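Local atomic coordinates of integron Cassette Protein Hfx_Cass5 (Unidentified, PDB entry 3IF4), a protein that is of unknown function but, as the product of a mobile integron gene cassette, probably represents a novel fold and pairs with a second copy of itself. Residues A[26-31]-A[39-44]; A[45-50]-A[64-69]; A[79-84]-A[114-119]. All blocks are in the same frame, centred on the assembly; numbering follows the deposited sequence.

Contact 1 of 3, residues A[26-31]-A[39-44]; sequences FVAAIE and HVTPGE
Thr-41 meets Ala-28 and Ala-29 through the backbone ladder that joins strand 23-32 to strand 38-42. The Thr-41 carbonyl oxygen accepts two amide protons: Ala-28 N at 2.8 Å, almost in line with the C=O bond, and Ala-29 N at 3.3 Å, on a lone pair in the carbonyl plane. In return Thr-41 N gives Ala-29 O a practically straight bond, 177° at the hydrogen. At the next hydrogen-bonded pair, Glu-31 and His-39 exchange reciprocal bonds, the short member running from His-39 N to Glu-31 O at 2.6 Å. Past the bulge Val-27 and Pro-42 still pair, without hydrogen bonds between them, and Gly-43 N bonds weakly to Phe-26 O.

Two residues opposite one make this a classic beta bulge in an antiparallel hairpin; the register slips by one between Val-27 and Ala-29, and the helical backbone of Ala-28 absorbs the extra residue.

Apolar contacts gather on the face carrying Ile-30 and Val-40, a non-hydrogen-bonded pair. The two side chains lie alongside one another, and Ile-30 CD1 touches Val-40 CG2 at 3.6 Å. Ile-30 CG1 stands beside its own backbone N (chi1 -54°), from where the second torsion carries CD1 over to the valine. Val-27 crosses Val-40 at about a right angle, its CG2 reaching Val-40 CG1 at 4.0 Å.

Water adds two links. One lies 2.6 Å from Thr-41 OG1 and donates weakly to Ala-29 O; another bridges Phe-26 N and Glu-44 OE2, the latter also salt-bridged to Lys-23. On its outer side strand 23-32 pairs in parallel with a strand of the second subunit, where Trp-102 of that subunit packs on Ile-30.

Contact 2 of 3, residues A[45-50]-A[64-69]; sequences SQFPYI and RSLHSP
This is a contact of side chains between a loop and a strand: residues 45-50, which follow strand 38-42, lie against strand 65-67 and the arginine before it without sharing a backbone hydrogen bond. Its apolar half centres on Leu-66 CD2, which both loop residues touch, Phe-47 with CB at 3.8 Å and Ile-50 with CG1 at 3.7 Å. The leucine crosses Ile-50 at about a right angle, whereas it meets Phe-47 aslant, its other methyl, CD1, coming no nearer than 4.1 Å to Phe-47 CD1. Both loop residues can reach one methyl because a type I turn, closed by Ile-50 N bonding to Phe-47 O, folds them back to the same side.

The polar half is the bond from Arg-64 NH1 to Gln-46 OE1, long at 3.3 Å but straight (177°). The oxygen lies at the guanidinium edge, in its plane, and offers a lone pair. A bend at chi3 (70°) swings the arginine head toward the loop, and Gln-46 CB fits against Arg-64 NH2 at 3.6 Å. Arg-64 NH1 also forms a salt bridge with Glu-61. Without the guanidinium, as with an alanine here, the Gln-46 amide is likely to be freer to turn and the Glu-61 carboxylate to lose its charged mate.

Around the contact, Leu-66 pairs through its backbone with Val-40 of strand 38-42, Phe-47 rests on Pro-42, and Gln-46 and Ile-50 touch Trp-59 of strand 58-60. Leu-66 also packs against Ile-83 of the second subunit, on that chain's helix 76-89.

Contact 3 of 3, residues A[79-84]-A[114-119]; sequences WLQQIF and THAAAA
Helix 76-89 and the C-terminal helix 107-118 pack here as a pair, meeting through the last turn or so of the second helix. Their short segments run broadly the same way, 41° apart, with the axes 9.2 Å from each other at closest approach. Alanines on the C-terminal helix make the join, while larger side chains come across from helix 76-89.

Ala-117 CB is the apolar focus. Leu-80 CD2 meets it at 3.6 Å, and the ring of Phe-84, one helical turn further on, approaches it with CE2 at 4.0 Å. These two side chains also touch each other: Leu-80 CD2 stands over one face of the phenylalanine ring, displaced toward the rim, so methyl and ring form a continuous surface for the alanine. Leu-80 extends toward the neighbouring helix, CG lying opposite the backbone N (chi1 180°).

Gln-81 supplies the polar link. With the rest of its chain stretched out beyond CG, its NE2 donates to Ala-116 O at 3.1 Å and 160°, the oxygen near the amide plane and the N-H directed onto a lone pair in the carbonyl plane. This backbone oxygen lies close to the helix end, and the glutamine thus supplies it with a donor from the other helix; Gln-81 CG lies against the same oxygen at 3.5 Å.

Helix 76-89 also meets the second subunit: Ile-83 packs on Leu-66 of that chain, and Phe-84 touches Val-27 of that chain as well as Ala-117 of its own. Within the chain this is an obliquely crossed helix pair, in which an alanine of the C-terminal helix takes the leucine and phenylalanine of helix 76-89.

Overall arrangement
From the N terminus, contact 1 closes the short connection of the hairpin formed by strands 23-32 and 38-42. Contact 2 begins immediately afterwards and closes a longer loop that includes strand 58-60, before the chain leaves for helix 76-89. Contact 3 closes the widest loop, bringing the C-terminal helix back past two short strands. The three follow in series, none enclosing or crossing another. Contacts 1 and 2 share the antiparallel sheet, their centres 10 Å apart, since strands 38-42 and 65-67 are neighbours in it. Contact 3 lies on the opposite side of the chain's centre from the other two, its nearest atoms about 10 Å from contact 2. All three touch the second subunit.

Contact 1 of 3, residues A[26-31]-A[39-44]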
loop_
_atom_site.group_PDB
_atom_site.type_symbol
_atom_site.label_atom_id
_atom_site.label_comp_id
_atom_site.label_asym_id
_atom_site.label_seq_id
_atom_site.Cartn_x
_atom_site.Cartn_y
_atom_site.Cartn_z
ATOM N N PHE A 26 24.563 10.571 6.324
ATOM C CA PHE A 26 24.620 10.451 4.871
ATOM C C PHE A 26 23.946 9.182 4.355
ATOM O O PHE A 26 24.075 8.109 4.938
ATOM C CB PHE A 26 26.069 10.473 4.377
ATOM C CG PHE A 26 26.611 11.851 4.143
ATOM C CD1 PHE A 26 25.999 12.705 3.239
ATOM C CD2 PHE A 26 27.750 12.289 4.812
ATOM C CE1 PHE A 26 26.502 13.975 3.012
ATOM C CE2 PHE A 26 28.254 13.557 4.591
ATOM C CZ PHE A 26 27.628 14.402 3.692
ATOM N N VAL A 27 23.238 9.307 3.242
ATOM C CA VAL A 27 22.731 8.133 2.555
ATOM C C VAL A 27 23.848 7.555 1.695
ATOM O O VAL A 27 24.394 8.252 0.847
ATOM C CB VAL A 27 21.562 8.497 1.647
ATOM C CG1 VAL A 27 21.269 7.350 0.695
ATOM C CG2 VAL A 27 20.342 8.890 2.486
ATOM N N ALA A 28 24.189 6.289 1.905
ATOM C CA ALA A 28 25.219 5.654 1.084
ATOM C C ALA A 28 24.711 5.230 -0.303
ATOM O O ALA A 28 25.478 5.221 -1.266
ATOM C CB ALA A 28 25.847 4.468 1.814
ATOM N N ALA A 29 23.432 4.874 -0.418
ATOM C CA ALA A 29 22.903 4.507 -1.735
ATOM C C ALA A 29 21.385 4.615 -1.892
ATOM O O ALA A 29 20.619 4.406 -0.943
ATOM C CB ALA A 29 23.390 3.108 -2.142
ATOM N N ILE A 30 20.962 4.954 -3.105
ATOM C CA ILE A 30 19.562 4.836 -3.490
ATOM C C ILE A 30 19.517 3.863 -4.658
ATOM O O ILE A 30 20.252 4.019 -5.644
ATOM C CB ILE A 30 18.958 6.183 -3.920
ATOM C CG1 ILE A 30 19.156 7.241 -2.831
ATOM C CG2 ILE A 30 17.474 6.018 -4.281
ATOM C CD1 ILE A 30 18.345 6.988 -1.591
ATOM N N GLU A 31 18.676 2.845 -4.534
ATOM C CA GLU A 31 18.594 1.796 -5.542
ATOM C C GLU A 31 17.167 1.294 -5.743
ATOM O O GLU A 31 16.457 0.998 -4.778
ATOM C CB GLU A 31 19.493 0.619 -5.165
ATOM C CG GLU A 31 19.151 -0.670 -5.915
ATOM C CD GLU A 31 20.308 -1.672 -5.953
ATOM O OE1 GLU A 31 21.263 -1.539 -5.156
ATOM O OE2 GLU A 31 20.259 -2.595 -6.796
ATOM N N HIS A 39 15.174 1.357 -2.567
ATOM C CA HIS A 39 15.987 1.080 -1.387
ATOM C C HIS A 39 16.821 2.284 -0.977
ATOM O O HIS A 39 17.455 2.923 -1.819
ATOM C CB HIS A 39 16.937 -0.083 -1.666
ATOM C CG HIS A 39 16.278 -1.429 -1.658
ATOM N ND1 HIS A 39 15.498 -1.885 -2.704
ATOM C CD2 HIS A 39 16.304 -2.424 -0.744
ATOM C CE1 HIS A 39 15.071 -3.104 -2.430
ATOM N NE2 HIS A 39 15.544 -3.456 -1.247
ATOM N N VAL A 40 16.817 2.585 0.321
ATOM C CA VAL A 40 17.673 3.619 0.876
ATOM C C VAL A 40 18.645 2.980 1.872
ATOM O O VAL A 40 18.234 2.432 2.898
ATOM C CB VAL A 40 16.871 4.739 1.577
ATOM C CG1 VAL A 40 17.827 5.762 2.195
ATOM C CG2 VAL A 40 15.920 5.416 0.604
ATOM N N THR A 41 19.931 3.031 1.544
ATOM C CA THR A 41 20.969 2.429 2.366
ATOM C C THR A 41 21.654 3.507 3.195
ATOM O O THR A 41 22.382 4.333 2.653
ATOM C CB THR A 41 22.038 1.747 1.496
ATOM O OG1 THR A 41 21.403 0.826 0.598
ATOM C CG2 THR A 41 23.057 1.015 2.369
ATOM N N PRO A 42 21.412 3.506 4.512
ATOM C CA PRO A 42 22.002 4.503 5.405
ATOM C C PRO A 42 23.509 4.304 5.501
ATOM O O PRO A 42 24.001 3.199 5.277
ATOM C CB PRO A 42 21.346 4.203 6.756
ATOM C CG PRO A 42 20.180 3.294 6.450
ATOM C CD PRO A 42 20.589 2.529 5.244
ATOM N N GLY A 43 24.229 5.370 5.826
ATOM C CA GLY A 43 25.673 5.308 5.937
ATOM C C GLY A 43 26.159 4.430 7.073
ATOM O O GLY A 43 27.184 3.772 6.945
ATOM N N GLU A 44 25.423 4.408 8.182
ATOM C CA GLU A 44 25.908 3.735 9.383
ATOM C C GLU A 44 24.814 3.139 10.269
ATOM O O GLU A 44 25.017 2.105 10.892
ATOM C CB GLU A 44 26.814 4.675 10.200
ATOM C CG GLU A 44 26.343 6.127 10.262
ATOM C CD GLU A 44 27.374 7.072 10.885
ATOM O OE1 GLU A 44 28.277 6.593 11.609
ATOM O OE2 GLU A 44 27.275 8.300 10.654
HETATM O O HOH W 1 26.707 10.061 8.023
HETATM O O HOH W 2 20.423 1.331 -1.730
#

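Contact 2 of 3, residues A[45-50]-A[64-69]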
loop_
_atom_site.group_PDB
_atom_site.type_symbol
_atom_site.label_atom_id
_atom_site.label_comp_id
_atom_site.label_asym_id
_atom_site.label_seq_id
_atom_site.Cartn_x
_atom_site.Cartn_y
_atom_site.Cartn_z
ATOM N N SER A 45 23.654 3.782 10.328
ATOM C CA SER A 45 22.599 3.314 11.220
ATOM C C SER A 45 21.860 2.073 10.701
ATOM O O SER A 45 21.795 1.830 9.493
ATOM C CB SER A 45 21.602 4.437 11.495
ATOM O OG SER A 45 22.228 5.503 12.174
ATOM N N GLN A 46 21.306 1.299 11.628
ATOM C CA GLN A 46 20.435 0.176 11.285
ATOM C C GLN A 46 19.029 0.363 11.882
ATOM O O GLN A 46 18.873 0.952 12.951
ATOM C CB GLN A 46 21.057 -1.146 11.748
ATOM C CG GLN A 46 21.540 -1.137 13.192
ATOM C CD GLN A 46 21.835 -2.531 13.717
ATOM O OE1 GLN A 46 22.534 -3.318 13.073
ATOM N NE2 GLN A 46 21.299 -2.847 14.892
ATOM N N PHE A 47 18.006 -0.133 11.193
ATOM C CA PHE A 47 16.633 0.110 11.624
ATOM C C PHE A 47 15.786 -1.160 11.725
ATOM O O PHE A 47 14.761 -1.290 11.049
ATOM C CB PHE A 47 15.963 1.116 10.692
ATOM C CG PHE A 47 16.636 2.461 10.657
ATOM C CD1 PHE A 47 17.666 2.712 9.763
ATOM C CD2 PHE A 47 16.231 3.478 11.511
ATOM C CE1 PHE A 47 18.286 3.952 9.722
ATOM C CE2 PHE A 47 16.841 4.722 11.466
ATOM C CZ PHE A 47 17.869 4.958 10.566
ATOM N N PRO A 48 16.194 -2.083 12.607
ATOM C CA PRO A 48 15.574 -3.405 12.781
ATOM C C PRO A 48 14.078 -3.309 13.037
ATOM O O PRO A 48 13.314 -4.156 12.579
ATOM C CB PRO A 48 16.258 -3.954 14.040
ATOM C CG PRO A 48 17.500 -3.147 14.201
ATOM C CD PRO A 48 17.188 -1.796 13.654
ATOM N N TYR A 49 13.678 -2.282 13.778
ATOM C CA TYR A 49 12.298 -2.112 14.219
ATOM C C TYR A 49 11.545 -1.081 13.393
ATOM O O TYR A 49 10.470 -0.630 13.803
ATOM C CB TYR A 49 12.267 -1.679 15.691
ATOM C CG TYR A 49 12.292 -2.812 16.686
ATOM C CD1 TYR A 49 12.484 -4.129 16.274
ATOM C CD2 TYR A 49 12.144 -2.563 18.047
ATOM C CE1 TYR A 49 12.503 -5.172 17.194
ATOM C CE2 TYR A 49 12.169 -3.590 18.970
ATOM C CZ TYR A 49 12.348 -4.892 18.543
ATOM O OH TYR A 49 12.372 -5.911 19.475
ATOM N N ILE A 50 12.103 -0.697 12.246
ATOM C CA ILE A 50 11.430 0.278 11.387
ATOM C C ILE A 50 9.986 -0.130 11.053
ATOM O O ILE A 50 9.103 0.725 10.945
ATOM C CB ILE A 50 12.206 0.556 10.082
ATOM C CG1 ILE A 50 11.806 1.921 9.517
ATOM C CG2 ILE A 50 11.987 -0.549 9.057
ATOM C CD1 ILE A 50 12.258 3.087 10.382
ATOM N N ARG A 64 21.170 -4.334 4.395
ATOM C CA ARG A 64 21.187 -3.184 5.299
ATOM C C ARG A 64 20.536 -1.944 4.678
ATOM O O ARG A 64 21.146 -0.874 4.592
ATOM C CB ARG A 64 22.620 -2.888 5.775
ATOM C CG ARG A 64 23.136 -3.896 6.799
ATOM C CD ARG A 64 24.533 -3.564 7.301
ATOM N NE ARG A 64 24.570 -2.367 8.145
ATOM C CZ ARG A 64 24.161 -2.325 9.412
ATOM N NH1 ARG A 64 23.663 -3.411 9.994
ATOM N NH2 ARG A 64 24.243 -1.189 10.096
ATOM N N SER A 65 19.286 -2.084 4.259
ATOM C CA SER A 65 18.592 -0.977 3.617
ATOM C C SER A 65 17.139 -0.872 4.056
ATOM O O SER A 65 16.503 -1.874 4.377
ATOM C CB SER A 65 18.657 -1.136 2.095
ATOM O OG SER A 65 18.128 -2.398 1.694
ATOM N N LEU A 66 16.639 0.357 4.083
ATOM C CA LEU A 66 15.225 0.626 4.207
ATOM C C LEU A 66 14.654 0.515 2.807
ATOM O O LEU A 66 15.289 0.957 1.854
ATOM C CB LEU A 66 15.000 2.041 4.719
ATOM C CG LEU A 66 15.592 2.347 6.091
ATOM C CD1 LEU A 66 15.958 3.833 6.228
ATOM C CD2 LEU A 66 14.622 1.906 7.178
ATOM N N HIS A 67 13.461 -0.065 2.670
ATOM C CA HIS A 67 12.860 -0.174 1.346
ATOM C C HIS A 67 11.339 -0.104 1.354
ATOM O O HIS A 67 10.693 -0.312 2.381
ATOM C CB HIS A 67 13.337 -1.440 0.629
ATOM C CG HIS A 67 12.867 -2.712 1.264
ATOM N ND1 HIS A 67 11.577 -3.180 1.126
ATOM C CD2 HIS A 67 13.517 -3.619 2.031
ATOM C CE1 HIS A 67 11.451 -4.318 1.786
ATOM N NE2 HIS A 67 12.614 -4.609 2.341
ATOM N N SER A 68 10.784 0.198 0.187
ATOM C CA SER A 68 9.345 0.277 -0.002
ATOM C C SER A 68 8.809 -1.093 -0.383
ATOM O O SER A 68 9.580 -2.035 -0.556
ATOM C CB SER A 68 9.026 1.277 -1.115
ATOM O OG SER A 68 9.463 0.801 -2.379
ATOM N N PRO A 69 7.479 -1.214 -0.500
ATOM C CA PRO A 69 6.883 -2.407 -1.102
ATOM C C PRO A 69 7.067 -2.337 -2.609
ATOM O O PRO A 69 7.635 -1.361 -3.103
ATOM C CB PRO A 69 5.395 -2.262 -0.776
ATOM C CG PRO A 69 5.308 -1.199 0.275
ATOM C CD PRO A 69 6.460 -0.295 0.025
#

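Contact 3 of 3, residues A[79-84]-A[114-119]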
loop_
_atom_site.group_PDB
_atom_site.type_symbol
_atom_site.label_atom_id
_atom_site.label_comp_id
_atom_site.label_asym_id
_atom_site.label_seq_id
_atom_site.Cartn_x
_atom_site.Cartn_y
_atom_site.Cartn_z
ATOM N N TRP A 79 -8.324 -4.155 -6.276
ATOM C CA TRP A 79 -8.813 -3.865 -4.935
ATOM C C TRP A 79 -10.017 -4.727 -4.563
ATOM O O TRP A 79 -10.130 -5.171 -3.422
ATOM C CB TRP A 79 -9.063 -2.369 -4.722
ATOM C CG TRP A 79 -7.800 -1.689 -4.268
ATOM C CD1 TRP A 79 -7.004 -0.846 -5.000
ATOM C CD2 TRP A 79 -7.153 -1.846 -2.996
ATOM N NE1 TRP A 79 -5.912 -0.463 -4.254
ATOM C CE2 TRP A 79 -5.981 -1.059 -3.022
ATOM C CE3 TRP A 79 -7.451 -2.574 -1.841
ATOM C CZ2 TRP A 79 -5.116 -0.973 -1.934
ATOM C CZ3 TRP A 79 -6.590 -2.487 -0.761
ATOM C CH2 TRP A 79 -5.435 -1.692 -0.816
ATOM N N LEU A 80 -10.895 -5.003 -5.523
ATOM C CA LEU A 80 -12.016 -5.890 -5.242
ATOM C C LEU A 80 -11.474 -7.275 -4.914
ATOM O O LEU A 80 -11.890 -7.898 -3.944
ATOM C CB LEU A 80 -12.998 -5.940 -6.412
ATOM C CG LEU A 80 -14.215 -6.850 -6.231
ATOM C CD1 LEU A 80 -15.482 -6.101 -6.539
ATOM C CD2 LEU A 80 -14.098 -8.098 -7.098
ATOM N N GLN A 81 -10.513 -7.742 -5.702
ATOM C CA GLN A 81 -9.921 -9.048 -5.436
ATOM C C GLN A 81 -9.231 -9.057 -4.074
ATOM O O GLN A 81 -9.307 -10.033 -3.331
ATOM C CB GLN A 81 -8.937 -9.428 -6.537
ATOM C CG GLN A 81 -9.592 -9.709 -7.876
ATOM C CD GLN A 81 -8.578 -9.921 -8.979
ATOM O OE1 GLN A 81 -7.451 -9.427 -8.904
ATOM N NE2 GLN A 81 -8.974 -10.652 -10.015
ATOM N N GLN A 82 -8.563 -7.953 -3.756
ATOM C CA GLN A 82 -7.901 -7.791 -2.466
ATOM C C GLN A 82 -8.925 -7.888 -1.335
ATOM O O GLN A 82 -8.696 -8.551 -0.325
ATOM C CB GLN A 82 -7.173 -6.441 -2.413
ATOM C CG GLN A 82 -6.428 -6.173 -1.117
ATOM C CD GLN A 82 -5.101 -6.896 -1.053
ATOM O OE1 GLN A 82 -4.875 -7.873 -1.776
ATOM N NE2 GLN A 82 -4.209 -6.421 -0.189
ATOM N N ILE A 83 -10.060 -7.224 -1.520
ATOM C CA ILE A 83 -11.134 -7.257 -0.537
ATOM C C ILE A 83 -11.698 -8.661 -0.382
ATOM O O ILE A 83 -11.887 -9.134 0.731
ATOM C CB ILE A 83 -12.250 -6.263 -0.881
ATOM C CG1 ILE A 83 -11.734 -4.830 -0.720
ATOM C CG2 ILE A 83 -13.462 -6.482 0.015
ATOM C CD1 ILE A 83 -12.685 -3.784 -1.203
ATOM N N PHE A 84 -11.956 -9.334 -1.494
ATOM C CA PHE A 84 -12.447 -10.703 -1.421
ATOM C C PHE A 84 -11.420 -11.580 -0.703
ATOM O O PHE A 84 -11.781 -12.469 0.072
ATOM C CB PHE A 84 -12.743 -11.255 -2.820
ATOM C CG PHE A 84 -14.090 -10.857 -3.364
ATOM C CD1 PHE A 84 -14.652 -9.624 -3.047
ATOM C CD2 PHE A 84 -14.790 -11.708 -4.214
ATOM C CE1 PHE A 84 -15.893 -9.252 -3.553
ATOM C CE2 PHE A 84 -16.021 -11.344 -4.726
ATOM C CZ PHE A 84 -16.573 -10.108 -4.397
ATOM N N THR A 114 -17.101 -7.112 -12.335
ATOM C CA THR A 114 -17.789 -8.392 -12.396
ATOM C C THR A 114 -16.822 -9.496 -12.800
ATOM O O THR A 114 -16.804 -10.570 -12.197
ATOM C CB THR A 114 -18.959 -8.352 -13.386
ATOM O OG1 THR A 114 -19.966 -7.463 -12.889
ATOM C CG2 THR A 114 -19.555 -9.742 -13.557
ATOM N N HIS A 115 -16.013 -9.224 -13.819
ATOM C CA HIS A 115 -15.064 -10.215 -14.315
ATOM C C HIS A 115 -13.949 -10.488 -13.308
ATOM O O HIS A 115 -13.502 -11.626 -13.161
ATOM C CB HIS A 115 -14.471 -9.776 -15.651
ATOM C CG HIS A 115 -13.539 -10.782 -16.253
ATOM N ND1 HIS A 115 -12.191 -10.803 -15.980
ATOM C CD2 HIS A 115 -13.768 -11.805 -17.110
ATOM C CE1 HIS A 115 -11.623 -11.795 -16.646
ATOM N NE2 HIS A 115 -12.558 -12.417 -17.339
ATOM N N ALA A 116 -13.507 -9.440 -12.619
ATOM C CA ALA A 116 -12.447 -9.569 -11.626
ATOM C C ALA A 116 -12.882 -10.463 -10.470
ATOM O O ALA A 116 -12.060 -11.142 -9.855
ATOM C CB ALA A 116 -12.033 -8.198 -11.113
ATOM N N ALA A 117 -14.179 -10.459 -10.180
ATOM C CA ALA A 117 -14.726 -11.270 -9.099
ATOM C C ALA A 117 -14.882 -12.726 -9.527
ATOM O O ALA A 117 -14.963 -13.624 -8.690
ATOM C CB ALA A 117 -16.059 -10.705 -8.635
ATOM N N ALA A 118 -14.924 -12.950 -10.837
ATOM C CA ALA A 118 -15.070 -14.295 -11.379
ATOM C C ALA A 118 -13.713 -14.969 -11.556
ATOM O O ALA A 118 -13.541 -16.139 -11.216
ATOM C CB ALA A 118 -15.823 -14.256 -12.700
ATOM N N ALA A 119 -12.753 -14.222 -12.092
ATOM C CA ALA A 119 -11.411 -14.743 -12.316
ATOM C C ALA A 119 -10.623 -14.817 -11.012
ATOM O O ALA A 119 -9.392 -14.783 -11.015
ATOM C CB ALA A 119 -10.673 -13.890 -13.335
ATOM O OXT ALA A 119 -11.216 -14.868 -9.927
#